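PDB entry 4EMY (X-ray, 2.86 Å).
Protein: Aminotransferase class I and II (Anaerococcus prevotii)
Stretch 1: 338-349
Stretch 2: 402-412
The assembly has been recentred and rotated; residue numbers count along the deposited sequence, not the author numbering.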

# COMPACT_ATOMS: atom_id res chain seq x y z
N VAL A 338 23.70 -1.24 -28.45
CA VAL A 338 23.63 -2.34 -29.39
C VAL A 338 22.30 -2.28 -30.12
O VAL A 338 22.24 -2.49 -31.34
N PHE A 339 21.23 -1.94 -29.40
CA PHE A 339 19.92 -1.76 -30.01
C PHE A 339 19.95 -0.66 -31.07
O PHE A 339 19.61 -0.91 -32.23
N VAL A 340 20.38 0.54 -30.68
CA VAL A 340 20.40 1.70 -31.57
C VAL A 340 21.32 1.51 -32.79
O VAL A 340 20.97 1.92 -33.90
N THR A 341 22.47 0.88 -32.58
CA THR A 341 23.39 0.53 -33.67
C THR A 341 22.74 -0.43 -34.67
O THR A 341 22.83 -0.23 -35.89
N ALA A 342 22.07 -1.46 -34.16
CA ALA A 342 21.38 -2.44 -35.00
C ALA A 342 20.18 -1.82 -35.71
O ALA A 342 20.00 -2.02 -36.92
N ALA A 343 19.37 -1.06 -34.98
CA ALA A 343 18.19 -0.39 -35.54
C ALA A 343 18.56 0.49 -36.74
O ALA A 343 17.86 0.52 -37.75
N LYS A 344 19.68 1.20 -36.62
CA LYS A 344 20.19 2.04 -37.68
C LYS A 344 20.51 1.20 -38.91
O LYS A 344 20.00 1.45 -40.01
N GLU A 345 21.32 0.16 -38.70
CA GLU A 345 21.84 -0.68 -39.77
C GLU A 345 20.78 -1.58 -40.40
O GLU A 345 20.93 -2.03 -41.54
N ASN A 346 19.70 -1.84 -39.67
CA ASN A 346 18.58 -2.60 -40.22
C ASN A 346 17.44 -1.69 -40.71
O ASN A 346 16.37 -2.16 -41.09
N LYS A 347 17.72 -0.38 -40.69
CA LYS A 347 16.78 0.67 -41.13
C LYS A 347 15.44 0.63 -40.39
O LYS A 347 14.37 0.57 -41.00
N LEU A 348 15.52 0.65 -39.06
CA LEU A 348 14.34 0.57 -38.19
C LEU A 348 14.13 1.87 -37.44
O LEU A 348 14.95 2.25 -36.59
N THR A 349 13.04 2.56 -37.76
CA THR A 349 12.68 3.82 -37.10
C THR A 349 12.25 3.54 -35.67
O THR A 349 11.35 2.73 -35.41
N LEU A 402 17.09 -9.86 -32.37
CA LEU A 402 15.84 -9.21 -31.97
C LEU A 402 15.53 -7.99 -32.83
O LEU A 402 14.37 -7.73 -33.14
N VAL A 403 16.57 -7.25 -33.22
CA VAL A 403 16.37 -6.05 -34.03
C VAL A 403 16.14 -6.41 -35.50
O VAL A 403 15.21 -5.89 -36.12
N GLN A 404 16.98 -7.29 -36.04
CA GLN A 404 16.83 -7.76 -37.41
C GLN A 404 15.40 -8.27 -37.63
O GLN A 404 14.67 -7.75 -38.47
N ARG A 405 14.99 -9.24 -36.82
CA ARG A 405 13.66 -9.84 -36.91
C ARG A 405 12.53 -8.84 -36.62
O ARG A 405 11.42 -8.99 -37.13
N LEU A 406 12.83 -7.84 -35.79
CA LEU A 406 11.89 -6.76 -35.52
C LEU A 406 11.73 -5.90 -36.76
O LEU A 406 10.61 -5.54 -37.13
N ALA A 407 12.85 -5.59 -37.41
CA ALA A 407 12.86 -4.74 -38.60
C ALA A 407 12.10 -5.38 -39.75
O ALA A 407 11.29 -4.73 -40.42
N PHE A 408 12.36 -6.67 -39.97
CA PHE A 408 11.79 -7.40 -41.10
C PHE A 408 10.25 -7.35 -41.15
O PHE A 408 9.68 -7.05 -42.20
N TYR A 409 9.60 -7.65 -40.03
CA TYR A 409 8.13 -7.61 -39.96
C TYR A 409 7.56 -6.18 -39.91
O TYR A 409 6.41 -5.96 -40.32
N THR A 410 8.35 -5.23 -39.43
CA THR A 410 7.92 -3.84 -39.36
C THR A 410 7.99 -3.18 -40.75
O THR A 410 7.20 -2.28 -41.06
N ASN A 411 8.91 -3.65 -41.58
CA ASN A 411 9.20 -2.99 -42.85
C ASN A 411 8.68 -3.69 -44.12
O ASN A 411 8.72 -3.10 -45.21
N LYS A 412 8.19 -4.93 -44.00
CA LYS A 412 7.82 -5.71 -45.19
C LYS A 412 6.53 -5.25 -45.89
O LYS A 412 5.71 -4.55 -45.30

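Helices 338-345 and 402-411 run in broadly the same direction, inclined at 39°, with axes 9.1 Å apart at closest approach. Val-403 is the centre of the packing. Its CA-to-CB bond points toward the first stretch, and its t rotamer (chi1 173°) sets CG2 against the Phe-339 ring and CG1 against the Ala-342/Ala-343 backbone, with both methyls near Ala-342 CB. Val-403 CG2 lies over one face of the Phe-339 ring, 4.0 Å from the ring centroid in a CH-pi contact. Val-403 CG1 is 3.5 Å from Ala-343 N and 3.7 Å from Ala-342 CB. Ala-342, whose CB points toward the second stretch, has only a methyl to fit beside Val-403; Ala-343 CB points sideways. Phe-339 itself starts out sideways, but chi1 of -164° (t) carries its ring inward, so that Phe-339 CZ also reaches Leu-406 CD2 at 4.2 Å.

Asn-346, the first residue to leave helical phi/psi, points toward the second helix in an m rotamer (chi1 -70°). Asn-346 ND2 lies 3.5 Å from Gln-404 CG and 3.1 Å from Ala-342 O. Beyond it, Lys-347 adopts a left-handed backbone conformation (56/54), and its side chain leads away, leaving its charged amine clear of the contact. Its carbonyl serves instead: Asn-411, with chi1 at -72° (m), donates from ND2 to Lys-347 O at 3.0 Å, tying the turn to Asn-411, near the end of the second stretch.

Leu-348 then turns inward. With chi1 t and chi2 p, Leu-348 CD2 is 4.0 Å from Val-403 CG1 and 4.1 Å from Leu-406 CB, while Leu-348 CD1 sits 3.8 Å from Ala-407 CA and 4.0 Å from Thr-410 CB. Ala-407, having only a methyl, permits the close backbone approach here, 5.5 Å between the CA atoms of Leu-348 and Ala-407. Thr-410, in the m rotamer, satisfies its hydroxyl within its own helix, Thr-410 OG1 donating to Leu-406 O at 2.6 Å.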

# COMPACT_ATOMS: atom_id res chain seq x y z
CB VAL A 338 23.87 -3.71 -28.71
CG1 VAL A 338 23.60 -4.86 -29.66
CG2 VAL A 338 25.30 -3.78 -28.20
CB PHE A 339 18.84 -1.44 -28.97
CG PHE A 339 17.43 -1.62 -29.47
CD1 PHE A 339 16.79 -0.60 -30.17
CD2 PHE A 339 16.75 -2.81 -29.25
CE1 PHE A 339 15.50 -0.77 -30.64
CE2 PHE A 339 15.46 -2.99 -29.72
CZ PHE A 339 14.84 -1.97 -30.41
CB VAL A 340 20.71 3.00 -30.80
CG1 VAL A 340 20.88 4.19 -31.74
CG2 VAL A 340 19.61 3.29 -29.79
CB THR A 341 24.71 -0.05 -33.11
OG1 THR A 341 25.48 1.00 -32.52
CG2 THR A 341 25.54 -0.73 -34.19
CB ALA A 342 20.96 -3.64 -34.18
CB ALA A 343 17.46 0.42 -34.48
CB LYS A 344 21.44 2.79 -37.20
CG LYS A 344 21.94 3.87 -38.14
CD LYS A 344 23.27 4.44 -37.66
CE LYS A 344 24.06 5.03 -38.81
NZ LYS A 344 23.34 6.14 -39.50
CB GLU A 345 23.00 -1.50 -39.22
CG GLU A 345 23.60 -2.54 -40.14
CD GLU A 345 24.08 -3.76 -39.37
OE1 GLU A 345 24.07 -3.71 -38.12
OE2 GLU A 345 24.45 -4.77 -40.02
CB ASN A 346 18.08 -3.63 -39.20
CG ASN A 346 19.07 -4.76 -38.98
OD1 ASN A 346 19.42 -5.47 -39.91
ND2 ASN A 346 19.51 -4.94 -37.74
CB LYS A 347 16.56 0.63 -42.65
CG LYS A 347 17.83 0.70 -43.48
CD LYS A 347 17.52 0.53 -44.96
CE LYS A 347 18.77 0.65 -45.80
NZ LYS A 347 19.51 1.91 -45.51
CB LEU A 348 14.50 -0.60 -37.21
CG LEU A 348 13.34 -0.99 -36.28
CD1 LEU A 348 12.07 -1.31 -37.06
CD2 LEU A 348 13.76 -2.17 -35.41
CB THR A 349 11.57 4.56 -37.87
OG1 THR A 349 12.07 4.96 -39.15
CG2 THR A 349 11.12 5.80 -37.12
CB LEU A 402 15.89 -8.81 -30.48
CG LEU A 402 14.92 -7.78 -29.87
CD1 LEU A 402 13.45 -8.18 -29.97
CD2 LEU A 402 15.28 -7.53 -28.42
CB VAL A 403 17.53 -5.05 -33.87
CG1 VAL A 403 17.37 -3.89 -34.85
CG2 VAL A 403 17.59 -4.52 -32.44
CB GLN A 404 17.86 -8.85 -37.74
CG GLN A 404 19.31 -8.39 -37.74
CD GLN A 404 20.32 -9.54 -37.62
OE1 GLN A 404 19.97 -10.66 -37.23
NE2 GLN A 404 21.58 -9.25 -37.94
CB ARG A 405 13.55 -11.05 -35.98
CG ARG A 405 14.45 -12.22 -36.35
CD ARG A 405 13.80 -13.12 -37.39
NE ARG A 405 13.99 -12.63 -38.75
CZ ARG A 405 13.13 -12.82 -39.74
NH1 ARG A 405 13.40 -12.34 -40.95
NH2 ARG A 405 12.00 -13.48 -39.53
CB LEU A 406 12.39 -5.90 -34.36
CG LEU A 406 11.40 -5.35 -33.34
CD1 LEU A 406 10.52 -6.44 -32.76
CD2 LEU A 406 12.17 -4.68 -32.22
CB ALA A 407 14.28 -4.41 -39.02
CB PHE A 408 12.28 -8.86 -41.13
CG PHE A 408 11.57 -9.70 -42.14
CD1 PHE A 408 11.92 -9.63 -43.48
CD2 PHE A 408 10.51 -10.52 -41.76
CE1 PHE A 408 11.24 -10.39 -44.43
CE2 PHE A 408 9.83 -11.28 -42.70
CZ PHE A 408 10.20 -11.21 -44.03
CB TYR A 409 7.62 -8.43 -38.77
CG TYR A 409 7.83 -9.92 -38.93
CD1 TYR A 409 7.19 -10.63 -39.94
CD2 TYR A 409 8.67 -10.62 -38.05
CE1 TYR A 409 7.39 -11.99 -40.09
CE2 TYR A 409 8.86 -11.98 -38.19
CZ TYR A 409 8.22 -12.66 -39.21
OH TYR A 409 8.41 -14.01 -39.36
CB THR A 410 8.74 -3.04 -38.33
OG1 THR A 410 8.75 -3.75 -37.08
CG2 THR A 410 8.16 -1.65 -38.10
CB ASN A 411 10.71 -2.71 -42.97
CG ASN A 411 11.17 -1.58 -42.06
OD1 ASN A 411 10.40 -0.69 -41.69
ND2 ASN A 411 12.45 -1.61 -41.69
CB LYS A 412 7.77 -7.22 -44.90
CG LYS A 412 6.64 -7.68 -44.00
CD LYS A 412 6.50 -9.20 -44.03
CE LYS A 412 5.22 -9.66 -43.34
NZ LYS A 412 3.98 -9.16 -44.01